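Local coordinates for phosphatidylethanolamine-binding protein (Plasmodium vivax, PDB 2GZQ) that probably binds phosphatidylethanolamine or related phospholipids and carries a left-handed helix proposed to be part of a functional motif, at residues 92-104 / 167-179. Residues are numbered along the deposited sequence; the frame is centred on the assembly and turned at random.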
ATOM      1  N   ARG A  92     -19.183   4.218  -0.648  1.00  5.48           N
ATOM      2  CA  ARG A  92     -20.218   4.594  -1.612  1.00  6.83           C
ATOM      3  C   ARG A  92     -19.827   5.789  -2.467  1.00  6.04           C
ATOM      4  O   ARG A  92     -20.271   5.907  -3.601  1.00  7.59           O
ATOM      5  CB  ARG A  92     -21.504   4.935  -0.867  1.00  8.87           C
ATOM      6  CG  ARG A  92     -22.060   3.799  -0.060  1.00 21.01           C
ATOM      7  CD  ARG A  92     -23.301   4.204   0.731  1.00 11.55           C
ATOM      8  NE  ARG A  92     -23.745   3.078   1.535  1.00 17.58           N
ATOM      9  CZ  ARG A  92     -24.934   2.517   1.433  1.00 10.29           C
ATOM     10  NH1 ARG A  92     -25.815   2.998   0.570  1.00 12.28           N
ATOM     11  NH2 ARG A  92     -25.228   1.478   2.193  1.00 13.96           N
ATOM     12  N   ARG A  93     -19.000   6.677  -1.926  1.00  5.34           N
ATOM     13  CA  ARG A  93     -18.606   7.912  -2.613  1.00  6.13           C
ATOM     14  C   ARG A  93     -17.104   8.143  -2.442  1.00  5.28           C
ATOM     15  O   ARG A  93     -16.672   8.986  -1.649  1.00  5.07           O
ATOM     16  CB  ARG A  93     -19.397   9.100  -2.061  1.00  6.38           C
ATOM     17  CG  ARG A  93     -20.751   9.303  -2.715  1.00 19.68           C
ATOM     18  CD  ARG A  93     -21.487  10.471  -2.087  1.00 22.78           C
ATOM     19  NE  ARG A  93     -22.142  10.081  -0.842  1.00 40.39           N
ATOM     20  CZ  ARG A  93     -23.049   9.114  -0.748  1.00 36.85           C
ATOM     21  NH1 ARG A  93     -23.416   8.440  -1.830  1.00 36.67           N
ATOM     22  NH2 ARG A  93     -23.591   8.822   0.426  1.00 41.51           N
ATOM     23  N   PRO A  94     -16.302   7.348  -3.156  1.00  5.25           N
ATOM     24  CA  PRO A  94     -14.857   7.339  -2.977  1.00  5.39           C
ATOM     25  C   PRO A  94     -14.167   8.466  -3.760  1.00  6.25           C
ATOM     26  O   PRO A  94     -13.257   8.231  -4.559  1.00  6.54           O
ATOM     27  CB  PRO A  94     -14.447   5.962  -3.495  1.00  6.58           C
ATOM     28  CG  PRO A  94     -15.437   5.734  -4.624  1.00  5.48           C
ATOM     29  CD  PRO A  94     -16.735   6.324  -4.119  1.00  6.58           C
ATOM     30  N   ASP A  95     -14.592   9.697  -3.528  1.00  5.21           N
ATOM     31  CA  ASP A  95     -14.165  10.819  -4.338  1.00  4.66           C
ATOM     32  C   ASP A  95     -12.685  11.130  -4.204  1.00  7.37           C
ATOM     33  O   ASP A  95     -12.110  11.795  -5.072  1.00  7.10           O
ATOM     34  CB  ASP A  95     -14.947  12.072  -3.939  1.00  8.91           C
ATOM     35  CG  ASP A  95     -16.410  12.019  -4.332  1.00 10.02           C
ATOM     36  OD1 ASP A  95     -16.797  11.140  -5.129  1.00 12.49           O
ATOM     37  OD2 ASP A  95     -17.173  12.878  -3.840  1.00 12.68           O
ATOM     38  N   GLY A  96     -12.078  10.676  -3.124  1.00  5.03           N
ATOM     39  CA  GLY A  96     -10.644  10.864  -2.888  1.00  6.03           C
ATOM     40  C   GLY A  96      -9.757   9.672  -3.229  1.00  5.54           C
ATOM     41  O   GLY A  96      -8.550   9.706  -2.960  1.00  6.10           O
ATOM     42  N   ARG A  97     -10.349   8.647  -3.847  1.00  4.36           N
ATOM     43  CA  ARG A  97      -9.621   7.404  -4.294  1.00  4.32           C
ATOM     44  C   ARG A  97      -8.384   7.879  -5.104  1.00  4.34           C
ATOM     45  O   ARG A  97      -8.552   8.646  -6.062  1.00  5.33           O
ATOM     46  CB  ARG A  97     -10.537   6.562  -5.253  1.00  4.78           C
ATOM     47  CG  ARG A  97      -9.834   5.297  -5.895  1.00  5.35           C
ATOM     48  CD  ARG A  97     -10.819   4.470  -6.635  1.00  6.53           C
ATOM     49  NE  ARG A  97     -11.776   3.868  -5.717  1.00  6.11           N
ATOM     50  CZ  ARG A  97     -12.826   3.139  -6.071  1.00 10.87           C
ATOM     51  NH1 ARG A  97     -13.075   2.903  -7.344  1.00 10.93           N
ATOM     52  NH2 ARG A  97     -13.612   2.632  -5.133  1.00 12.42           N
ATOM     53  N   ASP A  98      -7.176   7.374  -4.888  1.00  2.69           N
ATOM     54  CA  ASP A  98      -6.703   6.609  -3.721  1.00  2.13           C
ATOM     55  C   ASP A  98      -6.163   7.577  -2.680  1.00  3.22           C
ATOM     56  O   ASP A  98      -5.359   8.457  -2.996  1.00  4.90           O
ATOM     57  CB  ASP A  98      -5.529   5.726  -4.131  1.00  3.46           C
ATOM     58  CG  ASP A  98      -5.917   4.577  -5.038  1.00  3.77           C
ATOM     59  OD1 ASP A  98      -7.076   4.134  -4.963  1.00  3.84           O
ATOM     60  OD2 ASP A  98      -5.033   4.091  -5.782  1.00  4.69           O
ATOM     61  N   TYR A  99      -6.547   7.428  -1.426  1.00  2.77           N
ATOM     62  CA  TYR A  99      -5.879   8.156  -0.340  1.00  2.75           C
ATOM     63  C   TYR A  99      -4.612   7.407   0.023  1.00  3.37           C
ATOM     64  O   TYR A  99      -4.662   6.203   0.287  1.00  5.00           O
ATOM     65  CB  TYR A  99      -6.822   8.274   0.862  1.00  3.08           C
ATOM     66  CG  TYR A  99      -6.295   9.145   1.974  1.00  3.62           C
ATOM     67  CD1 TYR A  99      -6.653  10.477   2.064  1.00  5.41           C
ATOM     68  CD2 TYR A  99      -5.407   8.651   2.875  1.00  5.66           C
ATOM     69  CE1 TYR A  99      -6.146  11.276   3.092  1.00  8.26           C
ATOM     70  CE2 TYR A  99      -4.886   9.453   3.896  1.00  7.02           C
ATOM     71  CZ  TYR A  99      -5.276  10.749   3.982  1.00  6.29           C
ATOM     72  OH  TYR A  99      -4.737  11.528   5.000  1.00 12.69           O
ATOM     73  N   VAL A 100      -3.477   8.098   0.035  1.00  2.48           N
ATOM     74  CA  VAL A 100      -2.221   7.445   0.328  1.00  3.19           C
ATOM     75  C   VAL A 100      -1.776   7.662   1.781  1.00  3.32           C
ATOM     76  O   VAL A 100      -1.458   8.769   2.197  1.00  3.25           O
ATOM     77  CB  VAL A 100      -1.122   7.774  -0.721  1.00  2.82           C
ATOM     78  CG1 VAL A 100      -0.910   9.255  -0.869  1.00  3.46           C
ATOM     79  CG2 VAL A 100       0.186   7.030  -0.390  1.00  4.35           C
ATOM     80  N   HIS A 101      -1.789   6.567   2.531  1.00  2.72           N
ATOM     81  CA  HIS A 101      -1.363   6.552   3.909  1.00  2.13           C
ATOM     82  C   HIS A 101       0.141   6.494   4.105  1.00  2.00           C
ATOM     83  O   HIS A 101       0.632   6.954   5.151  1.00  2.00           O
ATOM     84  CB  HIS A 101      -2.019   5.353   4.599  1.00  3.12           C
ATOM     85  CG  HIS A 101      -3.482   5.516   4.767  1.00  2.68           C
ATOM     86  ND1 HIS A 101      -4.018   6.354   5.708  1.00  4.69           N
ATOM     87  CD2 HIS A 101      -4.535   5.008   4.079  1.00  4.51           C
ATOM     88  CE1 HIS A 101      -5.341   6.354   5.600  1.00  5.12           C
ATOM     89  NE2 HIS A 101      -5.679   5.537   4.617  1.00  5.42           N
ATOM     90  N   TRP A 102       0.874   5.880   3.188  1.00  2.07           N
ATOM     91  CA  TRP A 102       2.268   5.519   3.451  1.00  2.21           C
ATOM     92  C   TRP A 102       2.917   5.159   2.142  1.00  2.74           C
ATOM     93  O   TRP A 102       2.315   4.451   1.332  1.00  3.43           O
ATOM     94  CB  TRP A 102       2.302   4.340   4.437  1.00  3.28           C
ATOM     95  CG  TRP A 102       3.659   3.896   4.887  1.00  2.26           C
ATOM     96  CD1 TRP A 102       4.781   4.659   5.061  1.00  2.98           C
ATOM     97  CD2 TRP A 102       4.012   2.564   5.243  1.00  2.41           C
ATOM     98  NE1 TRP A 102       5.814   3.867   5.512  1.00  2.27           N
ATOM     99  CE2 TRP A 102       5.366   2.576   5.625  1.00  2.37           C
ATOM    100  CE3 TRP A 102       3.304   1.355   5.277  1.00  3.35           C
ATOM    101  CZ2 TRP A 102       6.043   1.425   6.000  1.00  2.91           C
ATOM    102  CZ3 TRP A 102       3.974   0.211   5.680  1.00  4.30           C
ATOM    103  CH2 TRP A 102       5.330   0.252   6.043  1.00  3.05           C
ATOM    104  N   ALA A 103       4.137   5.644   1.927  1.00  2.55           N
ATOM    105  CA  ALA A 103       4.960   5.230   0.793  1.00  3.20           C
ATOM    106  C   ALA A 103       6.400   5.147   1.211  1.00  2.73           C
ATOM    107  O   ALA A 103       6.992   6.141   1.644  1.00  2.98           O
ATOM    108  CB  ALA A 103       4.839   6.200  -0.377  1.00  3.47           C
ATOM    109  N   VAL A 104       6.997   3.969   1.067  1.00  3.04           N
ATOM    110  CA  VAL A 104       8.386   3.752   1.435  1.00  2.36           C
ATOM    111  C   VAL A 104       9.034   2.976   0.299  1.00  2.22           C
ATOM    112  O   VAL A 104       8.476   2.023  -0.223  1.00  2.87           O
ATOM    113  CB  VAL A 104       8.513   3.062   2.814  1.00  3.11           C
ATOM    114  CG1 VAL A 104       7.788   1.726   2.856  1.00  4.41           C
ATOM    115  CG2 VAL A 104       9.954   2.913   3.218  1.00  4.08           C
ATOM    116  N   ILE A 167       2.717  18.098  -0.444  1.00  3.48           N
ATOM    117  CA  ILE A 167       2.017  16.985  -1.046  1.00  3.15           C
ATOM    118  C   ILE A 167       0.576  16.959  -0.578  1.00  3.19           C
ATOM    119  O   ILE A 167       0.200  17.679   0.337  1.00  4.72           O
ATOM    120  CB  ILE A 167       2.740  15.620  -0.749  1.00  4.07           C
ATOM    121  CG1 ILE A 167       2.953  15.376   0.742  1.00  4.96           C
ATOM    122  CG2 ILE A 167       4.065  15.577  -1.475  1.00  4.62           C
ATOM    123  CD1 ILE A 167       1.743  14.905   1.503  1.00  6.11           C
ATOM    124  N   THR A 168      -0.240  16.132  -1.209  1.00  4.25           N
ATOM    125  CA  THR A 168      -1.564  15.843  -0.688  1.00  4.59           C
ATOM    126  C   THR A 168      -1.747  14.336  -0.684  1.00  4.54           C
ATOM    127  O   THR A 168      -1.269  13.642  -1.566  1.00  5.65           O
ATOM    128  CB  THR A 168      -2.699  16.515  -1.463  1.00  5.98           C
ATOM    129  OG1 THR A 168      -3.943  16.156  -0.830  1.00  7.23           O
ATOM    130  CG2 THR A 168      -2.706  16.155  -2.924  1.00  5.76           C
ATOM    131  N   ARG A 169      -2.422  13.801   0.325  1.00  4.39           N
ATOM    132  CA  ARG A 169      -2.683  12.371   0.336  0.50  5.34           C
ATOM    133  C   ARG A 169      -3.946  11.987  -0.423  1.00  4.39           C
ATOM    134  O   ARG A 169      -4.140  10.830  -0.737  1.00  4.82           O
ATOM    135  CB  ARG A 169      -2.665  11.858   1.770  0.50  4.58           C
ATOM    136  CG  ARG A 169      -1.288  12.016   2.374  0.50  5.28           C
ATOM    137  CD  ARG A 169      -1.276  11.914   3.878  0.50  3.61           C
ATOM    138  NE  ARG A 169       0.088  12.047   4.389  0.50  3.17           N
ATOM    139  CZ  ARG A 169       0.928  11.039   4.584  0.50  3.67           C
ATOM    140  NH1 ARG A 169       0.563   9.778   4.356  0.50  3.93           N
ATOM    141  NH2 ARG A 169       2.151  11.294   5.018  0.50  4.50           N
ATOM    142  N   VAL A 170      -4.779  12.961  -0.754  1.00  3.32           N
ATOM    143  CA  VAL A 170      -6.004  12.725  -1.495  1.00  3.82           C
ATOM    144  C   VAL A 170      -5.670  12.531  -2.967  1.00  4.03           C
ATOM    145  O   VAL A 170      -4.815  13.248  -3.523  1.00  5.48           O
ATOM    146  CB  VAL A 170      -6.966  13.919  -1.268  1.00  4.72           C
ATOM    147  CG1 VAL A 170      -8.228  13.794  -2.082  1.00  8.04           C
ATOM    148  CG2 VAL A 170      -7.286  14.058   0.231  1.00  7.10           C
ATOM    149  N   LYS A 171      -6.317  11.552  -3.611  1.00  4.01           N
ATOM    150  CA  LYS A 171      -6.045  11.294  -5.043  1.00  4.50           C
ATOM    151  C   LYS A 171      -4.542  11.120  -5.297  1.00  4.35           C
ATOM    152  O   LYS A 171      -3.975  11.596  -6.291  1.00  4.90           O
ATOM    153  CB  LYS A 171      -6.642  12.385  -5.944  1.00  5.58           C
ATOM    154  CG  LYS A 171      -8.141  12.452  -5.953  1.00  8.12           C
ATOM    155  CD  LYS A 171      -8.638  13.615  -6.834  1.00  9.17           C
ATOM    156  CE  LYS A 171     -10.102  13.869  -6.710  1.00 13.44           C
ATOM    157  NZ  LYS A 171     -10.448  15.062  -7.545  1.00 16.49           N
ATOM    158  N   PHE A 172      -3.892  10.413  -4.383  1.00  3.68           N
ATOM    159  CA  PHE A 172      -2.514   9.981  -4.497  1.00  3.69           C
ATOM    160  C   PHE A 172      -1.598  11.115  -4.960  1.00  3.63           C
ATOM    161  O   PHE A 172      -0.973  11.066  -6.014  1.00  3.83           O
ATOM    162  CB  PHE A 172      -2.377   8.712  -5.343  1.00  4.78           C
ATOM    163  CG  PHE A 172      -1.209   7.856  -4.952  1.00  5.92           C
ATOM    164  CD1 PHE A 172       0.090   8.244  -5.218  1.00 14.12           C
ATOM    165  CD2 PHE A 172      -1.399   6.686  -4.239  1.00  4.89           C
ATOM    166  CE1 PHE A 172       1.164   7.453  -4.835  1.00 14.45           C
ATOM    167  CE2 PHE A 172      -0.314   5.903  -3.832  1.00  4.66           C
ATOM    168  CZ  PHE A 172       0.962   6.282  -4.137  1.00  7.62           C
ATOM    169  N   ASN A 173      -1.546  12.158  -4.156  1.00  4.37           N
ATOM    170  CA  ASN A 173      -0.705  13.316  -4.452  1.00  5.50           C
ATOM    171  C   ASN A 173      -0.980  13.896  -5.804  1.00  4.72           C
ATOM    172  O   ASN A 173      -0.085  14.312  -6.528  1.00  5.48           O
ATOM    173  CB  ASN A 173       0.779  13.018  -4.312  1.00  5.91           C
ATOM    174  CG  ASN A 173       1.587  14.291  -4.234  1.00  6.21           C
ATOM    175  OD1 ASN A 173       1.101  15.260  -3.666  1.00  5.42           O
ATOM    176  ND2 ASN A 173       2.786  14.334  -4.877  1.00  6.39           N
ATOM    177  N   ASN A 174      -2.255  13.958  -6.147  1.00  2.00           N
ATOM    178  CA  ASN A 174      -2.723  14.475  -7.435  1.00  2.00           C
ATOM    179  C   ASN A 174      -2.193  13.658  -8.617  1.00  2.00           C
ATOM    180  O   ASN A 174      -2.032  14.206  -9.719  1.00  3.79           O
ATOM    181  CB  ASN A 174      -2.348  15.962  -7.603  1.00  2.00           C
ATOM    182  CG  ASN A 174      -3.164  16.885  -6.714  1.00  5.57           C
ATOM    183  OD1 ASN A 174      -2.634  17.829  -6.137  1.00 13.46           O
ATOM    184  ND2 ASN A 174      -4.436  16.583  -6.577  1.00  3.16           N
ATOM    185  N   CYS A 175      -1.925  12.369  -8.399  1.00  2.00           N
ATOM    186  CA  CYS A 175      -1.659  11.439  -9.499  0.50  5.53           C
ATOM    187  C   CYS A 175      -2.756  10.379  -9.634  1.00  3.16           C
ATOM    188  O   CYS A 175      -2.619   9.415 -10.418  1.00  4.27           O
ATOM    189  CB  CYS A 175      -0.305  10.763  -9.335  0.50  2.00           C
ATOM    190  SG  CYS A 175       1.074  11.918  -9.268  0.50  3.01           S
ATOM    191  N   GLN A 176      -3.821  10.586  -8.878  1.00  2.00           N
ATOM    192  CA  GLN A 176      -5.073   9.835  -8.930  1.00  2.15           C
ATOM    193  C   GLN A 176      -4.969   8.495  -8.200  1.00  2.00           C
ATOM    194  O   GLN A 176      -5.675   8.297  -7.223  1.00  3.78           O
ATOM    195  CB  GLN A 176      -5.593   9.700 -10.352  1.00  3.35           C
ATOM    196  CG  GLN A 176      -5.584  11.021 -11.098  1.00  3.93           C
ATOM    197  CD  GLN A 176      -6.216  12.159 -10.316  1.00  4.92           C
ATOM    198  OE1 GLN A 176      -7.341  12.038  -9.847  1.00 10.41           O
ATOM    199  NE2 GLN A 176      -5.504  13.288 -10.213  1.00  6.82           N
ATOM    200  N   SER A 177      -4.104   7.590  -8.649  1.00  2.79           N
ATOM    201  CA  SER A 177      -4.073   6.244  -8.107  1.00  2.59           C
ATOM    202  C   SER A 177      -2.670   5.708  -7.945  1.00  3.24           C
ATOM    203  O   SER A 177      -1.752   6.121  -8.673  1.00  3.04           O
ATOM    204  CB  SER A 177      -4.857   5.288  -8.991  1.00  2.78           C
ATOM    205  OG  SER A 177      -4.224   5.083 -10.228  1.00  3.27           O
ATOM    206  N   ALA A 178      -2.525   4.770  -7.018  1.00  2.27           N
ATOM    207  CA  ALA A 178      -1.276   4.046  -6.869  1.00  2.00           C
ATOM    208  C   ALA A 178      -0.896   3.354  -8.176  1.00  2.00           C
ATOM    209  O   ALA A 178       0.243   3.409  -8.595  1.00  2.04           O
ATOM    210  CB  ALA A 178      -1.394   3.045  -5.772  1.00  2.88           C
ATOM    211  N   TYR A 179      -1.857   2.697  -8.815  1.00  2.00           N
ATOM    212  CA  TYR A 179      -1.571   1.981 -10.043  1.00  2.00           C
ATOM    213  C   TYR A 179      -1.004   2.958 -11.087  1.00  2.10           C
ATOM    214  O   TYR A 179      -0.053   2.648 -11.806  1.00  2.54           O
ATOM    215  CB  TYR A 179      -2.852   1.311 -10.557  1.00  2.61           C
ATOM    216  CG  TYR A 179      -2.601   0.539 -11.837  1.00  2.00           C
ATOM    217  CD1 TYR A 179      -2.826   1.109 -13.081  1.00  3.86           C
ATOM    218  CD2 TYR A 179      -2.067  -0.747 -11.801  1.00  3.99           C
ATOM    219  CE1 TYR A 179      -2.552   0.425 -14.238  1.00  5.52           C
ATOM    220  CE2 TYR A 179      -1.809  -1.442 -12.962  1.00  5.22           C
ATOM    221  CZ  TYR A 179      -2.042  -0.843 -14.169  1.00  4.23           C
ATOM    222  OH  TYR A 179      -1.817  -1.506 -15.351  1.00  9.06           O
TER
HETATM  223  O   HOH W   1      -4.302   1.952  -7.460  1.00 10.53           O
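Val-100 lies over one face of the Phe-172 ring, its CB 4.0 Å from the ring centroid. The two side chains meet at about a right angle. Ala-178 CA covers the opposite face, Asp-98 CB sits at the ring edge, and Phe-82 of strand 77-85 meets the ring edge-to-face. This is the tight, buried part of the contact.

Phe-172 belongs to the short turn 171-174, whose phi and psi are all positive. This is consistent with the left-handed helix proposed as part of a functional motif here. Phe-172 N donates to Asp-98 O at 2.8 Å, and Lys-171 N to Gly-96 O. The chain returns at Gln-176, whose O takes the Asp-98 N-H at 2.9 Å. A cis peptide bond precedes Asp-98. Asp-98 OD2 uses the anti lone pair to accept from Ala-178 N at 2.9 Å, at the start of helix 178-184. A water joins the same OD2 to Tyr-179 N.

On the other flank, Arg-169 O accepts from Val-100 N. Arg-169 CB rests over a face of the Tyr-99 ring, 3.8 Å from the centroid. In the conformer described, the Arg-169 chain is extended (chi2 163°, chi3 179°) and brings NH1 to Val-100 O at 3.1 Å, with a weak bond to His-101 O. Glu-164 and the carbonyl of Pro-125 hold the other guanidinium nitrogens.

The side toward Asp-95 is looser and more exposed. There the extended Lys-171 side chain passes over the turn, its CE 3.3 Å from Asp-95 O.

Backbone bonds thus fix the left-handed turn against the loop leading into strand 99-107. The buried Asp-98 carboxylate faces a helix N-terminus, which would be expected to stabilise its negative charge.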